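Local coordinates for protein NAD-dependent epimerase/dehydratase (Methylobacillus flagellatus KT, PDB 3GPI) that is of unknown function but probably binds NAD(H) through a Rossmann-type fold, as in relatives of the short-chain dehydrogenase/reductase superfamily, at residues G111-E116 with T125-K130; L163-Q168 with D222-L227; A177-T182 with P241-N246. One frame throughout, in Å; residues are numbered along the deposited sequence. Where two conformers were deposited one is given.

Contact 1 (G111-E116 with T125-K130)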
loop_
_atom_site.group_PDB
_atom_site.type_symbol
_atom_site.label_atom_id
_atom_site.label_comp_id
_atom_site.label_asym_id
_atom_site.label_seq_id
_atom_site.Cartn_x
_atom_site.Cartn_y
_atom_site.Cartn_z
ATOM N N GLY A 111 3.499 9.201 2.180
ATOM C CA GLY A 111 3.281 10.383 3.050
ATOM C C GLY A 111 4.566 10.744 3.753
ATOM O O GLY A 111 4.673 11.851 4.290
ATOM N N VAL A 112 5.577 9.876 3.756
ATOM C CA VAL A 112 6.877 10.237 4.338
ATOM C C VAL A 112 7.517 11.368 3.578
ATOM O O VAL A 112 8.347 12.104 4.153
ATOM C CB VAL A 112 7.867 9.049 4.446
ATOM C CG1 VAL A 112 7.267 7.948 5.330
ATOM C CG2 VAL A 112 8.251 8.469 3.102
ATOM N N TYR A 113 7.138 11.555 2.321
ATOM C CA TYR A 113 7.588 12.713 1.538
ATOM C C TYR A 113 6.691 13.874 1.903
ATOM O O TYR A 113 5.676 14.120 1.241
ATOM C CB TYR A 113 7.478 12.426 0.030
ATOM C CG TYR A 113 8.378 11.325 -0.453
ATOM C CD1 TYR A 113 9.736 11.544 -0.668
ATOM C CD2 TYR A 113 7.862 10.067 -0.744
ATOM C CE1 TYR A 113 10.551 10.525 -1.132
ATOM C CE2 TYR A 113 8.670 9.054 -1.202
ATOM C CZ TYR A 113 9.999 9.284 -1.403
ATOM O OH TYR A 113 10.797 8.247 -1.868
ATOM N N GLY A 114 7.028 14.590 2.965
ATOM C CA GLY A 114 6.176 15.687 3.399
ATOM C C GLY A 114 6.469 16.958 2.602
ATOM O O GLY A 114 5.708 17.933 2.707
ATOM N N GLN A 115 7.562 16.992 1.849
ATOM C CA GLN A 115 7.888 18.177 1.044
ATOM C C GLN A 115 6.820 18.378 -0.019
ATOM O O GLN A 115 6.291 17.409 -0.571
ATOM C CB GLN A 115 9.262 18.079 0.389
ATOM C CG GLN A 115 9.490 16.824 -0.483
ATOM C CD GLN A 115 10.243 15.749 0.271
ATOM O OE1 GLN A 115 9.754 15.149 1.238
ATOM N NE2 GLN A 115 11.455 15.486 -0.193
ATOM N N GLU A 116 6.423 19.627 -0.227
ATOM C CA GLU A 116 5.478 19.973 -1.272
ATOM C C GLU A 116 6.252 20.638 -2.388
ATOM O O GLU A 116 6.867 21.711 -2.211
ATOM C CB GLU A 116 4.385 20.895 -0.723
ATOM C CG GLU A 116 3.627 20.287 0.396
ATOM C CD GLU A 116 2.261 20.891 0.570
ATOM O OE1 GLU A 116 2.052 21.516 1.625
ATOM O OE2 GLU A 116 1.403 20.764 -0.323
ATOM N N THR A 125 15.146 10.558 -3.802
ATOM C CA THR A 125 14.833 11.805 -3.101
ATOM C C THR A 125 14.724 11.561 -1.587
ATOM O O THR A 125 13.894 10.741 -1.145
ATOM C CB THR A 125 13.432 12.328 -3.558
ATOM O OG1 THR A 125 13.368 12.356 -4.992
ATOM C CG2 THR A 125 13.180 13.741 -2.956
ATOM N N PRO A 126 15.520 12.259 -0.751
ATOM C CA PRO A 126 15.334 12.012 0.670
ATOM C C PRO A 126 13.975 12.525 1.156
ATOM O O PRO A 126 13.640 13.669 0.881
ATOM C CB PRO A 126 16.482 12.806 1.341
ATOM C CG PRO A 126 17.455 13.080 0.235
ATOM C CD PRO A 126 16.658 13.166 -1.020
ATOM N N PRO A 127 13.195 11.683 1.854
ATOM C CA PRO A 127 11.905 12.145 2.356
ATOM C C PRO A 127 12.078 13.091 3.551
ATOM O O PRO A 127 12.900 12.841 4.439
ATOM C CB PRO A 127 11.205 10.853 2.810
ATOM C CG PRO A 127 12.327 9.907 3.108
ATOM C CD PRO A 127 13.387 10.239 2.098
ATOM N N ILE A 128 11.301 14.174 3.546
ATOM C CA ILE A 128 11.276 15.118 4.660
ATOM C C ILE A 128 9.894 14.977 5.290
ATOM O O ILE A 128 8.917 15.499 4.756
ATOM C CB ILE A 128 11.550 16.573 4.183
ATOM C CG1 ILE A 128 12.872 16.672 3.412
ATOM C CG2 ILE A 128 11.588 17.528 5.408
ATOM C CD1 ILE A 128 13.244 18.061 2.949
ATOM N N ALA A 129 9.822 14.246 6.404
ATOM C CA ALA A 129 8.543 13.977 7.059
ATOM C C ALA A 129 8.088 15.246 7.719
ATOM O O ALA A 129 8.907 15.973 8.306
ATOM C CB ALA A 129 8.669 12.860 8.076
ATOM N N LYS A 130 6.797 15.530 7.611
ATOM C CA LYS A 130 6.286 16.787 8.173
ATOM C C LYS A 130 5.203 16.547 9.169
ATOM O O LYS A 130 4.577 17.512 9.645
ATOM C CB LYS A 130 5.691 17.677 7.100
ATOM C CG LYS A 130 6.353 17.672 5.747
ATOM C CD LYS A 130 7.781 18.216 5.778
ATOM C CE LYS A 130 7.940 19.295 6.842
ATOM N NZ LYS A 130 9.307 19.804 6.848
HETATM O O HOH W 1 5.209 13.377 6.386
#

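Contact 2 (L163-Q168 with D222-L227)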
loop_
_atom_site.group_PDB
_atom_site.type_symbol
_atom_site.label_atom_id
_atom_site.label_comp_id
_atom_site.label_asym_id
_atom_site.label_seq_id
_atom_site.Cartn_x
_atom_site.Cartn_y
_atom_site.Cartn_z
ATOM N N LEU A 163 -13.647 3.781 -2.076
ATOM C CA LEU A 163 -14.315 4.553 -3.114
ATOM C C LEU A 163 -14.588 6.007 -2.719
ATOM O O LEU A 163 -15.455 6.671 -3.334
ATOM C CB LEU A 163 -15.652 3.879 -3.495
ATOM C CG LEU A 163 -15.526 2.419 -3.946
ATOM C CD1 LEU A 163 -16.931 1.831 -4.159
ATOM C CD2 LEU A 163 -14.703 2.232 -5.211
ATOM N N ARG A 164 -13.848 6.536 -1.735
ATOM C CA ARG A 164 -14.037 7.933 -1.317
ATOM C C ARG A 164 -14.034 8.943 -2.471
ATOM O O ARG A 164 -14.837 9.870 -2.466
ATOM C CB ARG A 164 -13.059 8.401 -0.254
ATOM C CG ARG A 164 -13.513 9.701 0.371
ATOM C CD ARG A 164 -12.641 10.143 1.522
ATOM N NE ARG A 164 -12.661 11.603 1.621
ATOM C CZ ARG A 164 -13.548 12.312 2.313
ATOM N NH1 ARG A 164 -14.504 11.706 3.004
ATOM N NH2 ARG A 164 -13.457 13.640 2.333
ATOM N N MET A 165 -13.147 8.813 -3.455
ATOM C CA MET A 165 -13.084 9.801 -4.531
ATOM C C MET A 165 -14.364 9.762 -5.368
ATOM O O MET A 165 -14.846 10.795 -5.858
ATOM C CB MET A 165 -11.869 9.569 -5.449
ATOM C CG MET A 165 -10.497 10.055 -4.907
ATOM S SD MET A 165 -10.376 11.803 -4.390
ATOM C CE MET A 165 -10.757 11.546 -2.674
ATOM N N ILE A 166 -14.896 8.556 -5.560
ATOM C CA ILE A 166 -16.154 8.382 -6.318
ATOM C C ILE A 166 -17.300 9.077 -5.601
ATOM O O ILE A 166 -18.101 9.776 -6.261
ATOM C CB ILE A 166 -16.482 6.891 -6.569
ATOM C CG1 ILE A 166 -15.553 6.346 -7.645
ATOM C CG2 ILE A 166 -17.964 6.662 -6.995
ATOM C CD1 ILE A 166 -15.696 4.856 -7.887
ATOM N N ARG A 167 -17.359 8.919 -4.285
ATOM C CA ARG A 167 -18.429 9.572 -3.519
ATOM C C ARG A 167 -18.204 11.077 -3.486
ATOM O O ARG A 167 -19.163 11.827 -3.734
ATOM C CB ARG A 167 -18.539 8.985 -2.103
ATOM C CG ARG A 167 -19.012 7.520 -2.116
ATOM C CD ARG A 167 -19.226 7.008 -0.694
ATOM N NE ARG A 167 -18.054 7.208 0.171
ATOM C CZ ARG A 167 -17.101 6.303 0.380
ATOM N NH1 ARG A 167 -17.129 5.109 -0.201
ATOM N NH2 ARG A 167 -16.105 6.598 1.174
ATOM N N GLN A 168 -16.979 11.534 -3.234
ATOM C CA GLN A 168 -16.714 12.955 -3.157
ATOM C C GLN A 168 -17.035 13.639 -4.505
ATOM O O GLN A 168 -17.463 14.797 -4.544
ATOM C CB GLN A 168 -15.270 13.237 -2.811
ATOM C CG GLN A 168 -15.012 14.751 -2.569
ATOM C CD GLN A 168 -13.676 15.120 -1.949
ATOM O OE1 GLN A 168 -12.621 14.534 -2.241
ATOM N NE2 GLN A 168 -13.715 16.155 -1.123
ATOM N N ASP A 222 -8.948 17.679 -11.213
ATOM C CA ASP A 222 -9.105 16.975 -12.471
ATOM C C ASP A 222 -9.696 15.586 -12.253
ATOM O O ASP A 222 -10.520 15.126 -13.043
ATOM C CB ASP A 222 -7.768 16.840 -13.202
ATOM C CG ASP A 222 -7.272 18.153 -13.798
ATOM O OD1 ASP A 222 -8.019 19.154 -13.812
ATOM O OD2 ASP A 222 -6.113 18.135 -14.235
ATOM N N LEU A 223 -9.297 14.912 -11.187
ATOM C CA LEU A 223 -9.843 13.596 -10.891
ATOM C C LEU A 223 -11.320 13.715 -10.517
ATOM O O LEU A 223 -12.136 12.956 -11.023
ATOM C CB LEU A 223 -9.044 12.965 -9.740
ATOM C CG LEU A 223 -9.582 11.614 -9.292
ATOM C CD1 LEU A 223 -9.600 10.562 -10.431
ATOM C CD2 LEU A 223 -8.779 11.066 -8.137
ATOM N N LEU A 224 -11.645 14.685 -9.670
ATOM C CA LEU A 224 -13.035 14.875 -9.232
ATOM C C LEU A 224 -13.931 15.225 -10.410
ATOM O O LEU A 224 -15.005 14.663 -10.502
ATOM C CB LEU A 224 -13.103 15.916 -8.127
ATOM C CG LEU A 224 -12.532 15.496 -6.794
ATOM C CD1 LEU A 224 -12.307 16.754 -5.935
ATOM C CD2 LEU A 224 -13.444 14.462 -6.098
ATOM N N ARG A 225 -13.468 16.087 -11.321
ATOM C CA ARG A 225 -14.296 16.413 -12.484
ATOM C C ARG A 225 -14.462 15.220 -13.404
ATOM O O ARG A 225 -15.538 15.033 -13.939
ATOM C CB ARG A 225 -13.704 17.590 -13.240
ATOM C CG ARG A 225 -13.917 18.915 -12.537
ATOM C CD ARG A 225 -13.280 19.995 -13.338
ATOM N NE ARG A 225 -13.612 21.298 -12.800
ATOM C CZ ARG A 225 -13.671 22.387 -13.560
ATOM N NH1 ARG A 225 -13.476 22.302 -14.879
ATOM N NH2 ARG A 225 -13.953 23.547 -12.982
ATOM N N TRP A 226 -13.401 14.419 -13.592
ATOM C CA TRP A 226 -13.492 13.243 -14.478
ATOM C C TRP A 226 -14.522 12.274 -13.867
ATOM O O TRP A 226 -15.394 11.702 -14.572
ATOM C CB TRP A 226 -12.073 12.605 -14.556
ATOM C CG TRP A 226 -11.980 11.451 -15.563
ATOM C CD1 TRP A 226 -11.574 11.548 -16.868
ATOM C CD2 TRP A 226 -12.263 10.076 -15.330
ATOM N NE1 TRP A 226 -11.599 10.318 -17.458
ATOM C CE2 TRP A 226 -12.013 9.391 -16.540
ATOM C CE3 TRP A 226 -12.676 9.345 -14.215
ATOM C CZ2 TRP A 226 -12.185 8.003 -16.670
ATOM C CZ3 TRP A 226 -12.840 7.959 -14.333
ATOM C CH2 TRP A 226 -12.610 7.307 -15.571
ATOM N N LEU A 227 -14.430 12.063 -12.554
ATOM C CA LEU A 227 -15.359 11.189 -11.867
ATOM C C LEU A 227 -16.805 11.726 -11.869
ATOM O O LEU A 227 -17.772 10.957 -11.969
ATOM C CB LEU A 227 -14.888 10.956 -10.448
ATOM C CG LEU A 227 -13.670 10.022 -10.323
ATOM C CD1 LEU A 227 -13.138 10.019 -8.926
ATOM C CD2 LEU A 227 -13.998 8.588 -10.817
#

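Contact 3 (A177-T182 with P241-N246). With EDO (1,2-ethanediol), chain C.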
loop_
_atom_site.group_PDB
_atom_site.type_symbol
_atom_site.label_atom_id
_atom_site.label_comp_id
_atom_site.label_asym_id
_atom_site.label_seq_id
_atom_site.Cartn_x
_atom_site.Cartn_y
_atom_site.Cartn_z
ATOM N N ALA A 177 -10.638 23.301 -1.408
ATOM C CA ALA A 177 -10.278 24.570 -2.018
ATOM C C ALA A 177 -8.964 24.457 -2.795
ATOM O O ALA A 177 -8.816 25.040 -3.854
ATOM C CB ALA A 177 -10.168 25.669 -0.929
ATOM N N ARG A 178 -8.021 23.725 -2.238
ATOM C CA ARG A 178 -6.684 23.612 -2.816
ATOM C C ARG A 178 -6.661 22.476 -3.827
ATOM O O ARG A 178 -7.134 21.382 -3.519
ATOM C CB ARG A 178 -5.677 23.317 -1.725
ATOM C CG ARG A 178 -4.285 23.551 -2.176
ATOM C CD ARG A 178 -3.438 22.458 -1.676
ATOM N NE ARG A 178 -2.206 22.972 -1.141
ATOM C CZ ARG A 178 -1.353 22.268 -0.406
ATOM N NH1 ARG A 178 -1.577 20.983 -0.123
ATOM N NH2 ARG A 178 -0.261 22.861 0.028
ATOM N N ASN A 179 -6.075 22.731 -4.986
ATOM C CA ASN A 179 -6.011 21.747 -6.074
ATOM C C ASN A 179 -4.639 21.076 -6.141
ATOM O O ASN A 179 -3.842 21.367 -7.019
ATOM C CB ASN A 179 -6.379 22.461 -7.388
ATOM C CG ASN A 179 -6.524 21.518 -8.534
ATOM O OD1 ASN A 179 -6.699 20.304 -8.318
ATOM N ND2 ASN A 179 -6.481 22.025 -9.748
ATOM N N ALA A 180 -4.403 20.170 -5.192
ATOM C CA ALA A 180 -3.094 19.533 -5.015
ATOM C C ALA A 180 -2.939 18.296 -5.889
ATOM O O ALA A 180 -3.914 17.655 -6.250
ATOM C CB ALA A 180 -2.942 19.169 -3.565
ATOM N N TRP A 181 -1.699 17.953 -6.209
ATOM C CA TRP A 181 -1.406 16.679 -6.856
ATOM C C TRP A 181 -1.839 15.486 -6.022
ATOM O O TRP A 181 -1.752 15.488 -4.790
ATOM C CB TRP A 181 0.098 16.573 -7.109
ATOM C CG TRP A 181 0.533 17.507 -8.173
ATOM C CD1 TRP A 181 1.108 18.750 -7.995
ATOM C CD2 TRP A 181 0.377 17.333 -9.576
ATOM N NE1 TRP A 181 1.352 19.326 -9.211
ATOM C CE2 TRP A 181 0.919 18.485 -10.208
ATOM C CE3 TRP A 181 -0.119 16.283 -10.379
ATOM C CZ2 TRP A 181 0.939 18.638 -11.602
ATOM C CZ3 TRP A 181 -0.085 16.433 -11.774
ATOM C CH2 TRP A 181 0.445 17.598 -12.365
ATOM N N THR A 182 -2.350 14.463 -6.711
ATOM C CA THR A 182 -2.739 13.218 -6.051
ATOM C C THR A 182 -2.085 12.042 -6.769
ATOM O O THR A 182 -2.013 12.019 -8.025
ATOM C CB THR A 182 -4.293 13.045 -6.008
ATOM O OG1 THR A 182 -4.837 12.997 -7.344
ATOM C CG2 THR A 182 -4.954 14.178 -5.222
ATOM N N PRO A 241 -9.125 25.377 -9.871
ATOM C CA PRO A 241 -8.209 26.230 -9.123
ATOM C C PRO A 241 -6.773 25.970 -9.605
ATOM O O PRO A 241 -6.494 24.918 -10.164
ATOM C CB PRO A 241 -8.412 25.780 -7.682
ATOM C CG PRO A 241 -9.742 25.065 -7.677
ATOM C CD PRO A 241 -9.828 24.415 -9.002
ATOM N N PRO A 242 -5.865 26.938 -9.469
ATOM C CA PRO A 242 -4.475 26.703 -9.811
ATOM C C PRO A 242 -3.925 25.408 -9.168
ATOM O O PRO A 242 -4.230 25.075 -7.996
ATOM C CB PRO A 242 -3.750 27.974 -9.234
ATOM C CG PRO A 242 -4.705 28.578 -8.315
ATOM C CD PRO A 242 -6.063 28.277 -8.867
ATOM N N VAL A 243 -3.143 24.679 -9.958
ATOM C CA VAL A 243 -2.576 23.409 -9.513
ATOM C C VAL A 243 -1.420 23.716 -8.581
ATOM O O VAL A 243 -0.426 24.347 -8.995
ATOM C CB VAL A 243 -2.098 22.589 -10.708
ATOM C CG1 VAL A 243 -1.394 21.299 -10.236
ATOM C CG2 VAL A 243 -3.272 22.266 -11.633
ATOM N N GLN A 244 -1.541 23.279 -7.333
ATOM C CA GLN A 244 -0.530 23.555 -6.330
ATOM C C GLN A 244 -0.726 22.670 -5.107
ATOM O O GLN A 244 -1.827 22.537 -4.585
ATOM C CB GLN A 244 -0.575 25.054 -5.952
ATOM C CG GLN A 244 0.603 25.478 -5.108
ATOM C CD GLN A 244 0.311 25.375 -3.641
ATOM O OE1 GLN A 244 -0.752 25.811 -3.178
ATOM N NE2 GLN A 244 1.254 24.811 -2.883
ATOM N N GLY A 245 0.350 22.018 -4.671
ATOM C CA GLY A 245 0.314 21.246 -3.454
ATOM C C GLY A 245 0.694 19.774 -3.615
ATOM O O GLY A 245 0.579 19.191 -4.697
ATOM N N ASN A 246 1.199 19.206 -2.524
ATOM C CA ASN A 246 1.656 17.824 -2.486
ATOM C C ASN A 246 2.818 17.633 -3.473
ATOM O O ASN A 246 3.656 18.532 -3.567
ATOM C CB ASN A 246 0.504 16.837 -2.722
ATOM C CG ASN A 246 0.837 15.441 -2.221
ATOM O OD1 ASN A 246 1.580 15.249 -1.242
ATOM N ND2 ASN A 246 0.319 14.456 -2.909
HETATM C C1 EDO C . -1.337 12.019 -3.161
HETATM O O1 EDO C . -2.635 11.492 -3.175
HETATM C C2 EDO C . -0.357 10.998 -2.695
HETATM O O2 EDO C . 0.903 11.521 -2.394
HETATM O O HOH W 2 -5.240 25.552 -5.439
#

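Contact 1 (G111-E116 with T125-K130)
An inverse gamma turn centred on Tyr113 opens the first side of this contact, and Gln115 follows it. This loop follows strand 103-109 and meets the loop leading to helix 132-143. The Gln115 side chain does most of the polar work. Its CG sits between the backbone N and the carbonyl carbon, and a bend at chi2 (-98°) turns the amide toward residues 126-128. Gln115 NE2 donates to Pro126 O at 3.0 Å, with the acceptor in the amide plane. Ile128 N donates to Gln115 OE1 at 2.9 Å, from above the carbonyl plane. Gly114 N gives a weak bond to Ile128 O (2.8 Å). The Tyr113 ring crosses Pro127 obliquely, with CD1 3.8 Å from Pro127 CB. Thr125 O lies at the ring edge, 3.3 Å from Tyr113 CE1, while the hydroxyl bonds to Arg153. Val112 runs alongside Pro127, its CG2 3.8 Å from Pro127 CB. A water bridges Gly111 O and Lys130 N. Both amide bonds of Gln115 would be lost with an alanine here, which would probably loosen the backbone of 126-128. One side-chain amide thus serves a donor and an acceptor of the opposing loop, much as a backbone peptide would.

Contact 2 (L163-Q168 with D222-L227)
Gln231 NE2 is the best-held polar atom here, gripped by two carbonyls, Ile166 O and Leu227 O, one from each helix. Between the two segments the side-chain packing is mainly apolar. Helix 164-168 and the 222-227 part of helix 220-230 cross at -70°, with axes 9.1 Å apart at their closest. Met165 points at the other helix and touches three leucines. Its chi1 sets CG against Leu223, and the bend at chi2 (-55°) places SD. Met165 CB packs on Leu227 CD1 at 3.7 Å. Met165 CG meets Leu223 CD2 at 3.8 Å, the two side chains crossing at about a right angle. Met165 SD is nearest Leu223 CD2, at 4.1 Å, and more loosely near Leu224 CD2. Met165 was modelled in two conformers, which suggests some freedom at its end. Leu227 CD1 also rests on the backbone, 3.6 Å from Met165 O. Leu227 CD2 meets Ile166 CG1 at 4.2 Å. Leu224 CD2 lies against the aliphatic part of Gln168, 3.9 Å from Gln168 CG. Tyr270 of helix 266-277 touches both Met165 and Leu227. This is steep helix-on-helix packing in the smaller, largely C-terminal part of the chain, which in short-chain dehydrogenase/reductase relatives generally binds substrate.

Contact 3 (A177-T182 with P241-N246)
Gly245 has backbone angles (phi 123°, psi 153°) at which a side chain would jam against Gln244 O. A CB would also collide with Arg178 NE and Ala180 CB. Gly245 CA instead lies over the centre of the Arg178 guanidinium, 3.6 Å from Arg178 CZ. Arg178 CG is anti to the backbone N, and bends further out carry the group across the chain. Its NH2 forms a salt bridge with Glu116. The amide plane of Gln244 stands nearly upright to the guanidinium, 81° apart.

Two backbone bonds join the segments. Gln244 N donates to Asn179 O at 3.0 Å, and Trp181 N to Gly245 O, also at 3.0 Å. Both donors stand above the carbonyl planes. Side-chain amides add a bond at each end. Asn179 ND2 reaches Pro241 O at 2.9 Å, with the acceptor in the amide plane, while OD1 takes His221 N; two bonds therefore fix the rotation of this buried amide. Asn246 ND2 donates to Trp181 O at 3.0 Å and to O2 of a bound 1,2-ethanediol, also at 3.0 Å. A water links Asn179 N to Pro242 O.

Val243 CG1 packs against the Trp181 indole, 3.5 Å from Trp181 NE1. Gly245 O sits at the indole edge, near Trp181 CD1. The indole NE1 bonds to Glu118.

Ala180 and Thr182 bond through their backbones to Val220 and Leu218, so the chain entering strand 181-186 is held between residues 218-220 and the loop 241-246. That loop runs along the start of the strand, tied to it by two backbone bonds and two side-chain amides, on a Rossmann-type domain of the short-chain dehydrogenase/reductase superfamily.

Contacts 1 and 3 are joined directly. Glu116 OE2, at the end of 111-116, lies 2.7 Å from Arg178 NH2 in a salt bridge, and probably also accepts a hydrogen bond from Asn246 N. The same carboxylate therefore reaches both segments of contact 3. Contact 2 is the more buried. Its centre is about 14 Å from that of contact 3, and their nearest atoms come within about 4 Å without touching. Contact 1 is remote from contact 2, with centres about 25 Å apart. Contacts 2 and 3 interlock along the chain, because their segments alternate. Ethanediol molecules lie near Met165 and at Asn246. They probably come from the crystallisation liquor, although such molecules often mark pockets.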